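Local coordinates for D-alanyl transferase DltD (Enterococcus faecium TX0133A04, PDB 6PFX), which probably takes part in D-alanylation of lipoteichoic acid in the Gram-positive cell wall, at residues G73-S81 / V112-Y120; E288-E298 / F327-G338. One frame throughout, in Å; residues are numbered along the deposited sequence.

From the N terminus, the chain has laid down strands 39-43 and 68-71 before it reaches contact 1. Contact 1 (73-81 with 112-120) closes a loop of 30 residues that holds most of helix 79-89 and the central strand 97-101. Contact 2 (288-298 with 327-338) opens only after contact 1 has closed, so the two follow in series and neither nest nor cross. It closes a largely helical loop of 28 residues and pairs the last two strands of the parallel sheet. The centres lie about 21 Å apart. Helix 271-284 touches both: Leu80 in contact 1 and Phe291 in contact 2.

Contact 1 of 2, residues G73-S81 / V112-Y120; sequences GAPGTQSLS and VKTDYFNTY
The type II beta turn from Ala74 to Thr77 faces the helix 114-120, with the CA atoms of Gly76 and Tyr116 5.2 Å apart. The turn and the ring of Tyr120 carry much of the contact. Tyr120 OH donates to Pro75 O over 2.8 Å, reaching it from above the carbonyl plane. Thr77 CG2 sits over the centre of the Tyr120 ring, 3.4 Å from the ring centroid, in a close CH-pi contact. Thr119 CG2 lies on the opposite face, nearer the rim, so a methyl group flanks each face. Thr77 has OG1 between its backbone N and carbonyl carbon (chi1 59°), which leaves CG2 to meet the ring. Ala74 N donates to that OG1 at 2.9 Å, and OG1 also bonds Gly44 O. Gly76 CA packs over a face of the Tyr116 ring, 3.8 Å from its centroid. With no side chain, Gly76 brings its backbone close against the ring, at a positive phi (91°). Farther on, Gln78 extends past Val112 in the opposite direction, with NE2 3.5 Å from Val112 CB. Its NE2 bonds Glu271, while OE1 accepts a hydrogen bond from a water, 2.7 Å away, that in turn accepts from Lys113 N. A second water joins Ser81 OG to Phe117 O. Leu80 CD2 meets the edge of the Phe117 ring, 3.7 Å from CE1. Pro75 touches Ser46, part of a possible Ser-His-Asp triad with His348 and Asp345, consistent with the SGNH hydrolase clan. The contact thus joins the turn after strand 68-71 and the start of helix 79-89 to helix 114-120. Helix 21-24 touches Ala74 and Tyr120, and helix 271-284 packs on Ser79 and Leu80.

Contact 2 of 2, residues E288-E298 / F327-G338; sequences EVLFIIPPVNE and FNRIADFVNQAG
Glu288 OE1 is gripped by both terminal nitrogens of Arg329, NH2 at 3.0 Å and NH1 at 3.1 Å, in an end-on salt bridge. Ser373 is a further partner of this oxygen. The bridge lies at one end of a parallel strand pair, 288-293 with 330-332, at the edge of the five-stranded sheet of this SGNH-hydrolase-like fold. The carboxylate and guanidinium planes stand 84° apart. NH1 uses the anti lone pair of OE1, whereas NH2 comes from above the carboxylate plane. NH1 also donates to Val289 O. Arg329 starts with CG anti to N (chi1 -172°), and a bend at chi3 turns the edge of the guanidinium to Glu288 OE1 and Val289 O. Its aliphatic CG lies against Leu290 CD1.

Four backbone bonds then run in register, from Phe291 N to Arg329 O through to Phe333 N to Ile293 O. The shortest is Ala331 N to Phe291 O, 2.7 Å. On one face, the edge of Phe291 is turned to the face of Phe327 in an offset edge-to-face pair, with CE2 nearest CD1 of Phe327 and centroids 5.7 Å apart, and helices 271-284 and 308-323 cover Phe291. Ile293 packs on Ile330 and Val334 on that side. On the other face, Ile292 CG2 meets the Phe333 ring, and helix 351-365 packs on Leu290 and Ala331.

At the end of strand 330-332, Asp332 OD1 accepts from Val334 N in an Asx turn, and OD2 bridges to Lys319. Pro295 CB lies 3.3 Å from Phe333 O. A water links Val296 N to Val334 O. Glu298 N closes the far end, donating to Ala337 O over 2.9 Å from above its carbonyl plane.

Contact 1 of 2, residues G73-S81 / V112-Y120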
loop_
_atom_site.group_PDB
_atom_site.type_symbol
_atom_site.label_atom_id
_atom_site.label_comp_id
_atom_site.label_asym_id
_atom_site.label_seq_id
_atom_site.Cartn_x
_atom_site.Cartn_y
_atom_site.Cartn_z
ATOM N N GLY A 73 -4.174 3.699 -0.637
ATOM C CA GLY A 73 -4.137 2.673 -1.652
ATOM C C GLY A 73 -5.410 2.641 -2.494
ATOM O O GLY A 73 -6.457 3.138 -2.077
ATOM N N ALA A 74 -5.295 2.038 -3.675
ATOM C CA ALA A 74 -6.408 1.868 -4.604
ATOM C C ALA A 74 -6.071 0.700 -5.522
ATOM O O ALA A 74 -4.958 0.165 -5.472
ATOM C CB ALA A 74 -6.662 3.152 -5.411
ATOM N N PRO A 75 -7.011 0.248 -6.351
ATOM C CA PRO A 75 -6.706 -0.924 -7.189
ATOM C C PRO A 75 -5.524 -0.646 -8.104
ATOM O O PRO A 75 -5.547 0.277 -8.920
ATOM C CB PRO A 75 -8.006 -1.157 -7.969
ATOM C CG PRO A 75 -9.057 -0.599 -7.094
ATOM C CD PRO A 75 -8.431 0.632 -6.457
ATOM N N GLY A 76 -4.471 -1.433 -7.936
ATOM C CA GLY A 76 -3.289 -1.307 -8.754
ATOM C C GLY A 76 -2.218 -0.370 -8.236
ATOM O O GLY A 76 -1.194 -0.210 -8.910
ATOM N N THR A 77 -2.405 0.253 -7.071
ATOM C CA THR A 77 -1.330 1.041 -6.476
ATOM C C THR A 77 -0.328 0.087 -5.826
ATOM O O THR A 77 -0.702 -0.704 -4.952
ATOM C CB THR A 77 -1.829 2.057 -5.447
ATOM O OG1 THR A 77 -2.524 1.401 -4.382
ATOM C CG2 THR A 77 -2.742 3.076 -6.106
ATOM N N GLN A 78 0.928 0.132 -6.282
ATOM C CA GLN A 78 2.019 -0.653 -5.702
ATOM C C GLN A 78 3.091 0.301 -5.174
ATOM O O GLN A 78 2.803 1.474 -4.916
ATOM C CB GLN A 78 2.563 -1.660 -6.725
ATOM C CG GLN A 78 1.456 -2.512 -7.355
ATOM C CD GLN A 78 1.905 -3.773 -8.126
ATOM O OE1 GLN A 78 1.050 -4.498 -8.648
ATOM N NE2 GLN A 78 3.212 -4.041 -8.200
ATOM N N SER A 79 4.327 -0.174 -4.989
ATOM C CA SER A 79 5.272 0.607 -4.187
ATOM C C SER A 79 5.687 1.904 -4.875
ATOM O O SER A 79 5.827 2.938 -4.213
ATOM C CB SER A 79 6.508 -0.218 -3.822
ATOM O OG SER A 79 6.156 -1.264 -2.936
ATOM N N LEU A 80 5.908 1.869 -6.193
ATOM C CA LEU A 80 6.355 3.063 -6.905
ATOM C C LEU A 80 5.317 4.175 -6.793
ATOM O O LEU A 80 5.643 5.319 -6.453
ATOM C CB LEU A 80 6.633 2.708 -8.363
ATOM C CG LEU A 80 7.444 3.700 -9.183
ATOM C CD1 LEU A 80 7.987 2.979 -10.400
ATOM C CD2 LEU A 80 6.588 4.844 -9.612
ATOM N N SER A 81 4.046 3.845 -7.030
ATOM C CA SER A 81 3.005 4.859 -6.936
ATOM C C SER A 81 2.900 5.401 -5.519
ATOM O O SER A 81 2.746 6.611 -5.313
ATOM C CB SER A 81 1.663 4.276 -7.362
ATOM O OG SER A 81 1.695 3.951 -8.732
ATOM N N VAL A 112 5.320 -4.104 -11.379
ATOM C CA VAL A 112 4.040 -3.437 -11.592
ATOM C C VAL A 112 3.726 -3.382 -13.075
ATOM O O VAL A 112 4.564 -2.996 -13.899
ATOM C CB VAL A 112 4.030 -2.040 -10.938
ATOM C CG1 VAL A 112 5.067 -1.128 -11.586
ATOM C CG2 VAL A 112 2.631 -1.408 -11.012
ATOM N N LYS A 113 2.515 -3.809 -13.418
ATOM C CA LYS A 113 2.066 -3.757 -14.798
ATOM C C LYS A 113 2.052 -2.316 -15.292
ATOM O O LYS A 113 1.730 -1.382 -14.547
ATOM C CB LYS A 113 0.661 -4.339 -14.914
ATOM C CG LYS A 113 0.556 -5.806 -14.607
ATOM C CD LYS A 113 -0.834 -6.315 -14.978
ATOM C CE LYS A 113 -1.010 -7.774 -14.591
ATOM N NZ LYS A 113 -2.001 -8.466 -15.461
ATOM N N THR A 114 2.410 -2.142 -16.563
ATOM C CA THR A 114 2.398 -0.817 -17.166
ATOM C C THR A 114 1.034 -0.164 -17.010
ATOM O O THR A 114 0.934 1.032 -16.715
ATOM C CB THR A 114 2.792 -0.949 -18.636
ATOM O OG1 THR A 114 4.136 -1.437 -18.718
ATOM C CG2 THR A 114 2.697 0.383 -19.330
ATOM N N ASP A 115 -0.031 -0.943 -17.175
ATOM C CA ASP A 115 -1.379 -0.400 -17.067
ATOM C C ASP A 115 -1.632 0.206 -15.691
ATOM O O ASP A 115 -2.319 1.227 -15.571
ATOM C CB ASP A 115 -2.363 -1.518 -17.402
ATOM C CG ASP A 115 -1.912 -2.344 -18.612
ATOM O OD1 ASP A 115 -0.880 -3.059 -18.509
ATOM O OD2 ASP A 115 -2.577 -2.262 -19.668
ATOM N N TYR A 116 -1.068 -0.398 -14.636
ATOM C CA TYR A 116 -1.245 0.127 -13.285
ATOM C C TYR A 116 -0.417 1.390 -13.091
ATOM O O TYR A 116 -0.903 2.388 -12.545
ATOM C CB TYR A 116 -0.848 -0.933 -12.253
ATOM C CG TYR A 116 -1.814 -2.106 -12.143
ATOM C CD1 TYR A 116 -3.150 -1.973 -12.497
ATOM C CD2 TYR A 116 -1.387 -3.341 -11.676
ATOM C CE1 TYR A 116 -4.034 -3.046 -12.390
ATOM C CE2 TYR A 116 -2.260 -4.418 -11.576
ATOM C CZ TYR A 116 -3.578 -4.260 -11.932
ATOM O OH TYR A 116 -4.442 -5.324 -11.826
ATOM N N PHE A 117 0.844 1.360 -13.534
ATOM C CA PHE A 117 1.681 2.546 -13.428
ATOM C C PHE A 117 1.005 3.735 -14.100
ATOM O O PHE A 117 0.955 4.839 -13.541
ATOM C CB PHE A 117 3.051 2.299 -14.057
ATOM C CG PHE A 117 3.886 3.540 -14.126
ATOM C CD1 PHE A 117 4.627 3.951 -13.037
ATOM C CD2 PHE A 117 3.878 4.323 -15.259
ATOM C CE1 PHE A 117 5.362 5.112 -13.085
ATOM C CE2 PHE A 117 4.620 5.486 -15.315
ATOM C CZ PHE A 117 5.357 5.880 -14.225
ATOM N N ASN A 118 0.470 3.518 -15.307
ATOM C CA ASN A 118 -0.111 4.609 -16.083
ATOM C C ASN A 118 -1.322 5.217 -15.384
ATOM O O ASN A 118 -1.546 6.430 -15.467
ATOM C CB ASN A 118 -0.508 4.115 -17.477
ATOM C CG ASN A 118 0.689 3.787 -18.348
ATOM O OD1 ASN A 118 1.817 4.182 -18.056
ATOM N ND2 ASN A 118 0.443 3.062 -19.434
ATOM N N THR A 119 -2.123 4.396 -14.699
ATOM C CA THR A 119 -3.320 4.919 -14.048
ATOM C C THR A 119 -2.978 5.960 -12.990
ATOM O O THR A 119 -3.687 6.963 -12.842
ATOM C CB THR A 119 -4.119 3.781 -13.413
ATOM O OG1 THR A 119 -4.567 2.894 -14.438
ATOM C CG2 THR A 119 -5.318 4.325 -12.647
ATOM N N TYR A 120 -1.907 5.739 -12.235
ATOM C CA TYR A 120 -1.567 6.609 -11.121
ATOM C C TYR A 120 -0.401 7.533 -11.405
ATOM O O TYR A 120 -0.101 8.392 -10.567
ATOM C CB TYR A 120 -1.300 5.771 -9.870
ATOM C CG TYR A 120 -2.524 5.006 -9.461
ATOM C CD1 TYR A 120 -3.492 5.605 -8.665
ATOM C CD2 TYR A 120 -2.734 3.704 -9.894
ATOM C CE1 TYR A 120 -4.629 4.923 -8.286
ATOM C CE2 TYR A 120 -3.880 3.009 -9.524
ATOM C CZ TYR A 120 -4.820 3.632 -8.719
ATOM O OH TYR A 120 -5.962 2.973 -8.330
HETATM O O HOH W 1 1.260 -5.407 -11.216
HETATM O O HOH W 2 2.171 5.507 -10.875
#

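Contact 2 of 2, residues E288-E298 / F327-G338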
loop_
_atom_site.group_PDB
_atom_site.type_symbol
_atom_site.label_atom_id
_atom_site.label_comp_id
_atom_site.label_asym_id
_atom_site.label_seq_id
_atom_site.Cartn_x
_atom_site.Cartn_y
_atom_site.Cartn_z
ATOM N N GLU A 288 7.220 6.146 12.051
ATOM C CA GLU A 288 7.053 4.839 12.666
ATOM C C GLU A 288 5.970 4.123 11.873
ATOM O O GLU A 288 4.939 4.721 11.551
ATOM C CB GLU A 288 6.639 4.971 14.125
ATOM C CG GLU A 288 7.753 5.537 15.027
ATOM C CD GLU A 288 8.870 4.532 15.331
ATOM O OE1 GLU A 288 8.730 3.326 15.036
ATOM O OE2 GLU A 288 9.913 4.953 15.877
ATOM N N VAL A 289 6.216 2.870 11.516
ATOM C CA VAL A 289 5.357 2.173 10.568
ATOM C C VAL A 289 4.965 0.818 11.134
ATOM O O VAL A 289 5.792 0.120 11.730
ATOM C CB VAL A 289 6.053 1.964 9.198
ATOM C CG1 VAL A 289 5.050 1.518 8.128
ATOM C CG2 VAL A 289 6.805 3.192 8.743
ATOM N N LEU A 290 3.698 0.448 10.931
ATOM C CA LEU A 290 3.222 -0.923 11.081
ATOM C C LEU A 290 2.981 -1.492 9.684
ATOM O O LEU A 290 2.135 -0.981 8.936
ATOM C CB LEU A 290 1.934 -0.992 11.908
ATOM C CG LEU A 290 1.208 -2.348 11.947
ATOM C CD1 LEU A 290 2.044 -3.440 12.630
ATOM C CD2 LEU A 290 -0.175 -2.235 12.625
ATOM N N PHE A 291 3.737 -2.528 9.328
ATOM C CA PHE A 291 3.542 -3.250 8.079
ATOM C C PHE A 291 2.670 -4.470 8.346
ATOM O O PHE A 291 2.816 -5.129 9.377
ATOM C CB PHE A 291 4.879 -3.701 7.478
ATOM C CG PHE A 291 5.765 -2.557 7.053
ATOM C CD1 PHE A 291 5.616 -1.984 5.804
ATOM C CD2 PHE A 291 6.741 -2.056 7.904
ATOM C CE1 PHE A 291 6.420 -0.920 5.399
ATOM C CE2 PHE A 291 7.551 -0.982 7.510
ATOM C CZ PHE A 291 7.391 -0.424 6.253
ATOM N N ILE A 292 1.744 -4.741 7.426
ATOM C CA ILE A 292 0.829 -5.884 7.498
ATOM C C ILE A 292 1.022 -6.717 6.238
ATOM O O ILE A 292 0.971 -6.180 5.124
ATOM C CB ILE A 292 -0.638 -5.416 7.647
ATOM C CG1 ILE A 292 -0.759 -4.537 8.898
ATOM C CG2 ILE A 292 -1.605 -6.618 7.666
ATOM C CD1 ILE A 292 -2.072 -3.785 9.052
ATOM N N ILE A 293 1.227 -8.026 6.418
ATOM C CA ILE A 293 1.409 -8.967 5.317
ATOM C C ILE A 293 0.254 -9.956 5.366
ATOM O O ILE A 293 0.198 -10.788 6.286
ATOM C CB ILE A 293 2.716 -9.752 5.442
ATOM C CG1 ILE A 293 3.901 -8.808 5.626
ATOM C CG2 ILE A 293 2.912 -10.559 4.170
ATOM C CD1 ILE A 293 5.246 -9.493 5.850
ATOM N N PRO A 294 -0.693 -9.880 4.441
ATOM C CA PRO A 294 -1.846 -10.778 4.476
ATOM C C PRO A 294 -1.505 -12.129 3.886
ATOM O O PRO A 294 -0.578 -12.254 3.074
ATOM C CB PRO A 294 -2.867 -10.072 3.573
ATOM C CG PRO A 294 -1.971 -9.403 2.540
ATOM C CD PRO A 294 -0.824 -8.861 3.383
ATOM N N PRO A 295 -2.275 -13.145 4.230
ATOM C CA PRO A 295 -2.129 -14.461 3.612
ATOM C C PRO A 295 -2.915 -14.530 2.309
ATOM O O PRO A 295 -3.552 -13.579 1.879
ATOM C CB PRO A 295 -2.801 -15.370 4.636
ATOM C CG PRO A 295 -3.931 -14.504 5.148
ATOM C CD PRO A 295 -3.350 -13.112 5.238
ATOM N N VAL A 296 -2.863 -15.702 1.684
ATOM C CA VAL A 296 -3.799 -16.080 0.634
ATOM C C VAL A 296 -4.646 -17.212 1.187
ATOM O O VAL A 296 -4.109 -18.140 1.800
ATOM C CB VAL A 296 -3.085 -16.518 -0.653
ATOM C CG1 VAL A 296 -4.115 -17.042 -1.642
ATOM C CG2 VAL A 296 -2.315 -15.362 -1.226
ATOM N N ASN A 297 -5.967 -17.080 1.049
ATOM C CA ASN A 297 -6.959 -18.075 1.436
ATOM C C ASN A 297 -6.493 -19.465 1.042
ATOM O O ASN A 297 -6.280 -19.745 -0.139
ATOM C CB ASN A 297 -8.253 -17.695 0.693
ATOM C CG ASN A 297 -9.408 -18.635 0.977
ATOM O OD1 ASN A 297 -9.209 -19.802 1.296
ATOM N ND2 ASN A 297 -10.633 -18.135 0.811
ATOM N N GLU A 298 -6.316 -20.339 2.043
ATOM C CA GLU A 298 -5.760 -21.661 1.775
ATOM C C GLU A 298 -6.719 -22.543 0.980
ATOM O O GLU A 298 -6.273 -23.378 0.189
ATOM C CB GLU A 298 -5.346 -22.360 3.070
ATOM C CG GLU A 298 -4.392 -23.527 2.828
ATOM C CD GLU A 298 -3.938 -24.190 4.109
ATOM O OE1 GLU A 298 -3.204 -25.194 4.021
ATOM O OE2 GLU A 298 -4.316 -23.708 5.200
ATOM N N PHE A 327 13.090 -1.634 10.463
ATOM C CA PHE A 327 11.632 -1.693 10.463
ATOM C C PHE A 327 11.240 -3.015 11.108
ATOM O O PHE A 327 11.277 -4.063 10.464
ATOM C CB PHE A 327 11.112 -1.601 9.038
ATOM C CG PHE A 327 11.432 -0.299 8.332
ATOM C CD1 PHE A 327 10.590 0.795 8.459
ATOM C CD2 PHE A 327 12.536 -0.190 7.511
ATOM C CE1 PHE A 327 10.844 1.964 7.799
ATOM C CE2 PHE A 327 12.792 0.968 6.841
ATOM C CZ PHE A 327 11.944 2.064 6.992
ATOM N N ASN A 328 10.884 -2.975 12.394
ATOM C CA ASN A 328 10.675 -4.203 13.149
ATOM C C ASN A 328 9.236 -4.367 13.623
ATOM O O ASN A 328 8.949 -5.299 14.386
ATOM C CB ASN A 328 11.605 -4.265 14.367
ATOM C CG ASN A 328 13.061 -4.281 13.990
ATOM O OD1 ASN A 328 13.855 -3.466 14.469
ATOM N ND2 ASN A 328 13.430 -5.214 13.144
ATOM N N ARG A 329 8.331 -3.504 13.175
ATOM C CA ARG A 329 6.927 -3.535 13.588
ATOM C C ARG A 329 6.125 -4.076 12.410
ATOM O O ARG A 329 5.779 -3.336 11.482
ATOM C CB ARG A 329 6.453 -2.148 13.997
ATOM C CG ARG A 329 5.063 -2.121 14.610
ATOM C CD ARG A 329 4.612 -0.703 14.907
ATOM N NE ARG A 329 5.392 -0.003 15.918
ATOM C CZ ARG A 329 6.358 0.870 15.640
ATOM N NH1 ARG A 329 6.699 1.115 14.384
ATOM N NH2 ARG A 329 7.001 1.481 16.624
ATOM N N ILE A 330 5.844 -5.373 12.456
ATOM C CA ILE A 330 5.331 -6.114 11.314
ATOM C C ILE A 330 4.281 -7.078 11.837
ATOM O O ILE A 330 4.557 -7.869 12.746
ATOM C CB ILE A 330 6.439 -6.909 10.595
ATOM C CG1 ILE A 330 7.576 -6.001 10.133
ATOM C CG2 ILE A 330 5.852 -7.674 9.392
ATOM C CD1 ILE A 330 8.782 -6.741 9.624
ATOM N N ALA A 331 3.094 -7.013 11.263
ATOM C CA ALA A 331 2.035 -7.986 11.511
ATOM C C ALA A 331 2.044 -8.939 10.326
ATOM O O ALA A 331 1.457 -8.651 9.281
ATOM C CB ALA A 331 0.686 -7.293 11.633
ATOM N N ASP A 332 2.693 -10.078 10.493
ATOM C CA ASP A 332 2.828 -11.073 9.434
ATOM C C ASP A 332 1.724 -12.103 9.626
ATOM O O ASP A 332 1.767 -12.897 10.571
ATOM C CB ASP A 332 4.209 -11.719 9.522
ATOM C CG ASP A 332 4.404 -12.853 8.530
ATOM O OD1 ASP A 332 3.489 -13.155 7.738
ATOM O OD2 ASP A 332 5.499 -13.447 8.544
ATOM N N PHE A 333 0.720 -12.065 8.749
ATOM C CA PHE A 333 -0.425 -12.965 8.824
ATOM C C PHE A 333 -0.382 -14.083 7.773
ATOM O O PHE A 333 -1.400 -14.742 7.542
ATOM C CB PHE A 333 -1.731 -12.169 8.693
ATOM C CG PHE A 333 -1.999 -11.200 9.819
ATOM C CD1 PHE A 333 -1.866 -11.580 11.141
ATOM C CD2 PHE A 333 -2.427 -9.919 9.539
ATOM C CE1 PHE A 333 -2.134 -10.678 12.158
ATOM C CE2 PHE A 333 -2.709 -9.033 10.546
ATOM C CZ PHE A 333 -2.558 -9.410 11.849
ATOM N N VAL A 334 0.771 -14.327 7.149
ATOM C CA VAL A 334 0.854 -15.371 6.126
ATOM C C VAL A 334 0.396 -16.705 6.688
ATOM O O VAL A 334 -0.207 -17.521 5.977
ATOM C CB VAL A 334 2.288 -15.436 5.572
ATOM C CG1 VAL A 334 2.499 -16.618 4.635
ATOM C CG2 VAL A 334 2.601 -14.115 4.869
ATOM N N ASN A 335 0.672 -16.953 7.965
ATOM C CA ASN A 335 0.284 -18.217 8.578
ATOM C C ASN A 335 -1.199 -18.287 8.951
ATOM O O ASN A 335 -1.624 -19.291 9.542
ATOM C CB ASN A 335 1.155 -18.542 9.799
ATOM C CG ASN A 335 0.823 -17.695 11.022
ATOM O OD1 ASN A 335 -0.062 -16.832 11.000
ATOM N ND2 ASN A 335 1.539 -17.955 12.113
ATOM N N GLN A 336 -2.001 -17.285 8.585
ATOM C CA GLN A 336 -3.444 -17.303 8.811
ATOM C C GLN A 336 -4.210 -17.745 7.573
ATOM O O GLN A 336 -5.427 -17.549 7.490
ATOM C CB GLN A 336 -3.914 -15.922 9.269
ATOM C CG GLN A 336 -3.335 -15.496 10.599
ATOM C CD GLN A 336 -3.767 -16.409 11.709
ATOM O OE1 GLN A 336 -4.963 -16.614 11.927
ATOM N NE2 GLN A 336 -2.800 -16.979 12.415
ATOM N N ALA A 337 -3.512 -18.331 6.602
ATOM C CA ALA A 337 -4.150 -18.774 5.370
ATOM C C ALA A 337 -5.334 -19.707 5.603
ATOM O O ALA A 337 -6.316 -19.661 4.858
ATOM C CB ALA A 337 -3.111 -19.477 4.495
ATOM N N GLY A 338 -5.258 -20.561 6.621
ATOM C CA GLY A 338 -6.319 -21.481 6.970
ATOM C C GLY A 338 -7.403 -20.967 7.882
ATOM O O GLY A 338 -8.330 -21.714 8.210
HETATM O O HOH W 3 8.234 -1.317 11.158
HETATM O O HOH W 4 -0.669 -17.280 3.073
#